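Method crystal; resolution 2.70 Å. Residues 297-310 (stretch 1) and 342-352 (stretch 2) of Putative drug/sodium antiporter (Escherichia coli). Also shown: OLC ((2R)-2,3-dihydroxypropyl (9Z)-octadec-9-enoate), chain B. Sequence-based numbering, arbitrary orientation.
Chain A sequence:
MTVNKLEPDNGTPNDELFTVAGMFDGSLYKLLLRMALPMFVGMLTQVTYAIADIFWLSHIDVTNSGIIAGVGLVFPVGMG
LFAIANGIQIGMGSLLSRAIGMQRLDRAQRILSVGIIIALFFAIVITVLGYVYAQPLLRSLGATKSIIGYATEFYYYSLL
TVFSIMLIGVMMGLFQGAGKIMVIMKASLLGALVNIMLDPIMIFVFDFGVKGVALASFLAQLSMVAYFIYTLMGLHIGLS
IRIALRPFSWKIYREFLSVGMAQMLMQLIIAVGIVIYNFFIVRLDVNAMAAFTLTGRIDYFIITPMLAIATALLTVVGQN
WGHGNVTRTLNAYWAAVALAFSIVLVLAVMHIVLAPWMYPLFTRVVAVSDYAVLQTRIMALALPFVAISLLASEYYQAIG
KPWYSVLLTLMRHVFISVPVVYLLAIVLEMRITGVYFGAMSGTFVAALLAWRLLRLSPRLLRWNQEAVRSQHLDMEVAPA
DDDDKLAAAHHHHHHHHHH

Stretch 1, residues 297-310: RIDYFIITPMLAIA
Stretch 2, residues 342-352: SIVLVLAVMHI

How do the two stretches lie against each other? Two helices, the first kinked at P305 and M306, run nearly antiparallel, at 172°, with axes approaching to 8.7 Å. In register, D299 CA lies 8.4 Å from H351 CA and I302 CA 5.8 Å from L347 CA. The stretches bury 525 Å² between them, both sides summed.

What surrounds the H351 ring? H351 has chi1 -166° (t) and chi2 -167°, with its CA-to-CB bond toward stretch 1. I298 (m, t) lays CG2 over one face, 3.9 Å from the ring centroid and 17° off the normal, a CH-pi contact. D299 (chi1 -77°, chi2 -41°) starts sideways, yet its carboxylate reaches the ring edge: OD1 lies 3.3 Å from H351 CE1. Lipid atom OLC C7 lies 3.5 Å from D299 CG.

Why does I302 bury the most surface? Its side chain (m, t) is a knob in the hole formed by V344, L347, A348 and H351. I302 CG2 packs 3.7 Å from L347 CB and 4.0 Å from V344 CG1, while I302 CD1 extends to 3.6 Å from H351 ND1. L347 is m, t; V344 is t.

What happens where the helix kinks? I303, at phi/psi -88/-14, departs most from the helical values. T304 (p) turns away and bonds internally, OG1 to F301 O at a very short 2.4 Å. P305, C-gamma endo, has its CA-to-CB bond toward stretch 2, with P305 CG 3.9 Å from L347 CD1 and P305 CB 3.9 Å from I343 CG2. P305 has no amide hydrogen to donate, and M306 N keeps only a weak bond to I303 O, at 3.1 Å.

How does the contact finish? M306 (chi1 147°, chi2 -151°, chi3 -49°) curls CE to 3.8 Å from V344 CG2. I309 CD1 meets I343 CD1 at 4.3 Å, both residues m, t.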

# COMPACT_ATOMS: atom_id res chain seq x y z
N ARG A 297 -13.36 4.50 -0.23
CA ARG A 297 -12.37 5.32 0.44
C ARG A 297 -12.42 5.04 1.95
O ARG A 297 -11.37 4.87 2.58
CB ARG A 297 -12.57 6.82 0.17
CG ARG A 297 -12.16 7.32 -1.21
CD ARG A 297 -12.48 8.82 -1.37
NE ARG A 297 -12.99 9.17 -2.69
CZ ARG A 297 -13.49 10.37 -3.02
NH1 ARG A 297 -13.54 11.34 -2.12
NH2 ARG A 297 -13.93 10.59 -4.25
N ILE A 298 -13.63 4.95 2.50
CA ILE A 298 -13.81 4.75 3.94
C ILE A 298 -13.32 3.36 4.37
O ILE A 298 -12.64 3.23 5.37
CB ILE A 298 -15.29 4.92 4.36
CG1 ILE A 298 -15.78 6.34 4.06
CG2 ILE A 298 -15.48 4.63 5.86
CD1 ILE A 298 -17.21 6.57 4.49
N ASP A 299 -13.67 2.34 3.60
CA ASP A 299 -13.19 1.00 3.89
C ASP A 299 -11.67 0.98 3.90
O ASP A 299 -11.03 0.23 4.64
CB ASP A 299 -13.74 -0.00 2.86
CG ASP A 299 -15.21 -0.37 3.12
OD1 ASP A 299 -15.57 -0.56 4.32
OD2 ASP A 299 -15.98 -0.48 2.12
N TYR A 300 -11.09 1.86 3.09
CA TYR A 300 -9.65 1.94 2.96
C TYR A 300 -8.99 2.62 4.17
O TYR A 300 -7.96 2.14 4.67
CB TYR A 300 -9.25 2.67 1.67
CG TYR A 300 -7.76 2.75 1.56
CD1 TYR A 300 -7.04 1.67 1.10
CD2 TYR A 300 -7.06 3.87 1.98
CE1 TYR A 300 -5.65 1.71 1.03
CE2 TYR A 300 -5.68 3.93 1.91
CZ TYR A 300 -4.99 2.84 1.43
OH TYR A 300 -3.62 2.87 1.36
N PHE A 301 -9.56 3.74 4.63
CA PHE A 301 -9.05 4.39 5.83
C PHE A 301 -9.04 3.45 7.06
O PHE A 301 -8.12 3.49 7.87
CB PHE A 301 -9.86 5.65 6.18
CG PHE A 301 -9.72 6.06 7.63
CD1 PHE A 301 -8.52 6.57 8.12
CD2 PHE A 301 -10.79 5.89 8.52
CE1 PHE A 301 -8.37 6.93 9.47
CE2 PHE A 301 -10.65 6.25 9.87
CZ PHE A 301 -9.44 6.77 10.34
N ILE A 302 -10.07 2.63 7.20
CA ILE A 302 -10.20 1.74 8.34
C ILE A 302 -9.02 0.76 8.40
O ILE A 302 -8.58 0.31 9.47
CB ILE A 302 -11.52 0.94 8.28
CG1 ILE A 302 -12.71 1.86 8.57
CG2 ILE A 302 -11.49 -0.26 9.25
CD1 ILE A 302 -14.04 1.20 8.29
N ILE A 303 -8.51 0.47 7.22
CA ILE A 303 -7.50 -0.56 7.06
C ILE A 303 -6.08 0.01 7.25
O ILE A 303 -5.12 -0.74 7.43
CB ILE A 303 -7.71 -1.24 5.68
CG1 ILE A 303 -9.04 -1.98 5.67
CG2 ILE A 303 -6.53 -2.09 5.24
CD1 ILE A 303 -9.45 -2.45 4.29
N THR A 304 -5.97 1.34 7.23
CA THR A 304 -4.65 1.99 7.20
C THR A 304 -3.82 1.75 8.47
O THR A 304 -2.61 1.59 8.37
CB THR A 304 -4.76 3.53 6.92
OG1 THR A 304 -5.81 4.12 7.69
CG2 THR A 304 -5.03 3.80 5.46
N PRO A 305 -4.45 1.72 9.66
CA PRO A 305 -3.69 1.43 10.89
C PRO A 305 -2.99 0.07 10.84
O PRO A 305 -1.94 -0.12 11.47
CB PRO A 305 -4.76 1.48 11.99
CG PRO A 305 -6.04 1.34 11.30
CD PRO A 305 -5.87 1.96 9.96
N MET A 306 -3.54 -0.87 10.08
CA MET A 306 -2.91 -2.17 9.90
C MET A 306 -1.72 -2.11 8.93
O MET A 306 -0.75 -2.89 9.05
CB MET A 306 -3.96 -3.17 9.44
CG MET A 306 -3.48 -4.25 8.51
SD MET A 306 -4.86 -4.74 7.45
CE MET A 306 -6.17 -4.98 8.64
N LEU A 307 -1.77 -1.19 7.96
CA LEU A 307 -0.65 -0.99 7.05
C LEU A 307 0.52 -0.33 7.78
O LEU A 307 1.68 -0.63 7.51
CB LEU A 307 -1.07 -0.14 5.84
CG LEU A 307 -2.13 -0.72 4.89
CD1 LEU A 307 -2.38 0.22 3.74
CD2 LEU A 307 -1.72 -2.06 4.37
N ALA A 308 0.19 0.55 8.72
CA ALA A 308 1.19 1.18 9.59
C ALA A 308 1.93 0.17 10.48
O ALA A 308 3.17 0.18 10.55
CB ALA A 308 0.52 2.24 10.45
N ILE A 309 1.18 -0.68 11.17
CA ILE A 309 1.75 -1.76 11.97
C ILE A 309 2.58 -2.76 11.12
O ILE A 309 3.66 -3.20 11.54
CB ILE A 309 0.62 -2.50 12.74
CG1 ILE A 309 -0.15 -1.50 13.61
CG2 ILE A 309 1.17 -3.64 13.59
CD1 ILE A 309 -1.36 -2.08 14.32
N ALA A 310 2.09 -3.07 9.92
CA ALA A 310 2.81 -3.92 8.97
C ALA A 310 4.20 -3.40 8.69
O ALA A 310 5.16 -4.19 8.61
CB ALA A 310 2.03 -4.04 7.65
N SER A 342 -7.21 -5.33 16.96
CA SER A 342 -7.95 -4.60 17.97
C SER A 342 -8.41 -3.25 17.47
O SER A 342 -9.58 -2.90 17.60
CB SER A 342 -7.11 -4.44 19.23
OG SER A 342 -7.12 -5.63 19.98
N ILE A 343 -7.47 -2.48 16.94
CA ILE A 343 -7.80 -1.21 16.31
C ILE A 343 -8.81 -1.34 15.14
O ILE A 343 -9.80 -0.61 15.11
CB ILE A 343 -6.53 -0.53 15.79
CG1 ILE A 343 -5.46 -0.58 16.89
CG2 ILE A 343 -6.85 0.88 15.27
CD1 ILE A 343 -4.21 0.23 16.60
N VAL A 344 -8.56 -2.25 14.20
CA VAL A 344 -9.44 -2.33 13.04
C VAL A 344 -10.85 -2.80 13.42
O VAL A 344 -11.84 -2.37 12.80
CB VAL A 344 -8.87 -3.26 11.94
CG1 VAL A 344 -9.91 -3.54 10.87
CG2 VAL A 344 -7.64 -2.66 11.30
N LEU A 345 -10.97 -3.66 14.43
CA LEU A 345 -12.28 -4.10 14.90
C LEU A 345 -13.14 -2.91 15.38
O LEU A 345 -14.33 -2.79 15.02
CB LEU A 345 -12.12 -5.13 16.00
CG LEU A 345 -13.41 -5.58 16.69
CD1 LEU A 345 -14.26 -6.42 15.72
CD2 LEU A 345 -13.09 -6.33 18.01
N VAL A 346 -12.53 -2.03 16.18
CA VAL A 346 -13.16 -0.78 16.61
C VAL A 346 -13.58 0.11 15.42
O VAL A 346 -14.72 0.58 15.37
CB VAL A 346 -12.23 0.01 17.55
CG1 VAL A 346 -12.80 1.40 17.87
CG2 VAL A 346 -12.01 -0.79 18.82
N LEU A 347 -12.69 0.33 14.47
CA LEU A 347 -13.01 1.18 13.33
C LEU A 347 -14.10 0.55 12.47
O LEU A 347 -14.95 1.24 11.90
CB LEU A 347 -11.77 1.46 12.49
CG LEU A 347 -10.77 2.34 13.23
CD1 LEU A 347 -9.59 2.64 12.35
CD2 LEU A 347 -11.45 3.62 13.64
N ALA A 348 -14.09 -0.78 12.41
CA ALA A 348 -15.08 -1.55 11.67
C ALA A 348 -16.48 -1.44 12.29
O ALA A 348 -17.46 -1.18 11.59
CB ALA A 348 -14.63 -3.01 11.58
N VAL A 349 -16.56 -1.65 13.60
CA VAL A 349 -17.80 -1.50 14.37
C VAL A 349 -18.33 -0.06 14.27
O VAL A 349 -19.54 0.15 14.14
CB VAL A 349 -17.60 -1.92 15.87
CG1 VAL A 349 -18.83 -1.59 16.70
CG2 VAL A 349 -17.31 -3.40 15.98
N MET A 350 -17.45 0.93 14.33
CA MET A 350 -17.89 2.31 14.08
C MET A 350 -18.54 2.43 12.71
O MET A 350 -19.61 3.00 12.58
CB MET A 350 -16.72 3.29 14.16
CG MET A 350 -16.17 3.49 15.56
SD MET A 350 -14.97 4.83 15.54
CE MET A 350 -14.09 4.53 17.08
N HIS A 351 -17.91 1.86 11.69
CA HIS A 351 -18.43 1.97 10.34
C HIS A 351 -19.83 1.39 10.21
O HIS A 351 -20.70 1.98 9.55
CB HIS A 351 -17.53 1.27 9.33
CG HIS A 351 -17.85 1.64 7.91
ND1 HIS A 351 -17.35 0.96 6.82
CD2 HIS A 351 -18.60 2.65 7.40
CE1 HIS A 351 -17.78 1.52 5.71
NE2 HIS A 351 -18.54 2.55 6.03
N ILE A 352 -20.04 0.23 10.84
CA ILE A 352 -21.28 -0.51 10.69
C ILE A 352 -22.45 0.25 11.29
O ILE A 352 -23.52 0.38 10.68
CB ILE A 352 -21.17 -1.91 11.34
CG1 ILE A 352 -20.18 -2.78 10.56
CG2 ILE A 352 -22.53 -2.58 11.39
CD1 ILE A 352 -20.17 -4.26 10.94
C18 OLC B . -5.52 -5.31 1.20
C10 OLC B . -13.76 -7.37 3.49
C9 OLC B . -13.74 -6.10 3.04
C17 OLC B . -6.96 -5.39 1.66
C11 OLC B . -12.98 -8.46 2.78
C8 OLC B . -15.01 -5.27 3.12
C24 OLC B . -13.59 -10.92 -3.91
C16 OLC B . -7.51 -6.76 1.32
C12 OLC B . -12.22 -7.94 1.57
C7 OLC B . -14.79 -3.84 2.65
C15 OLC B . -8.93 -6.91 1.88
C13 OLC B . -10.82 -8.55 1.52
C6 OLC B . -14.74 -3.77 1.14
C14 OLC B . -9.80 -7.64 0.87
C5 OLC B . -15.88 -4.55 0.52
C4 OLC B . -15.54 -4.91 -0.91
C3 OLC B . -14.15 -5.52 -0.99
C2 OLC B . -13.94 -6.28 -2.29
C21 OLC B . -12.32 -9.67 -2.16
C1 OLC B . -12.92 -7.39 -2.09
C22 OLC B . -12.29 -10.84 -3.14
O19 OLC B . -12.02 -7.29 -1.26
O25 OLC B . -13.32 -11.18 -5.27
O23 OLC B . -11.22 -10.66 -4.06
O20 OLC B . -13.08 -8.62 -2.73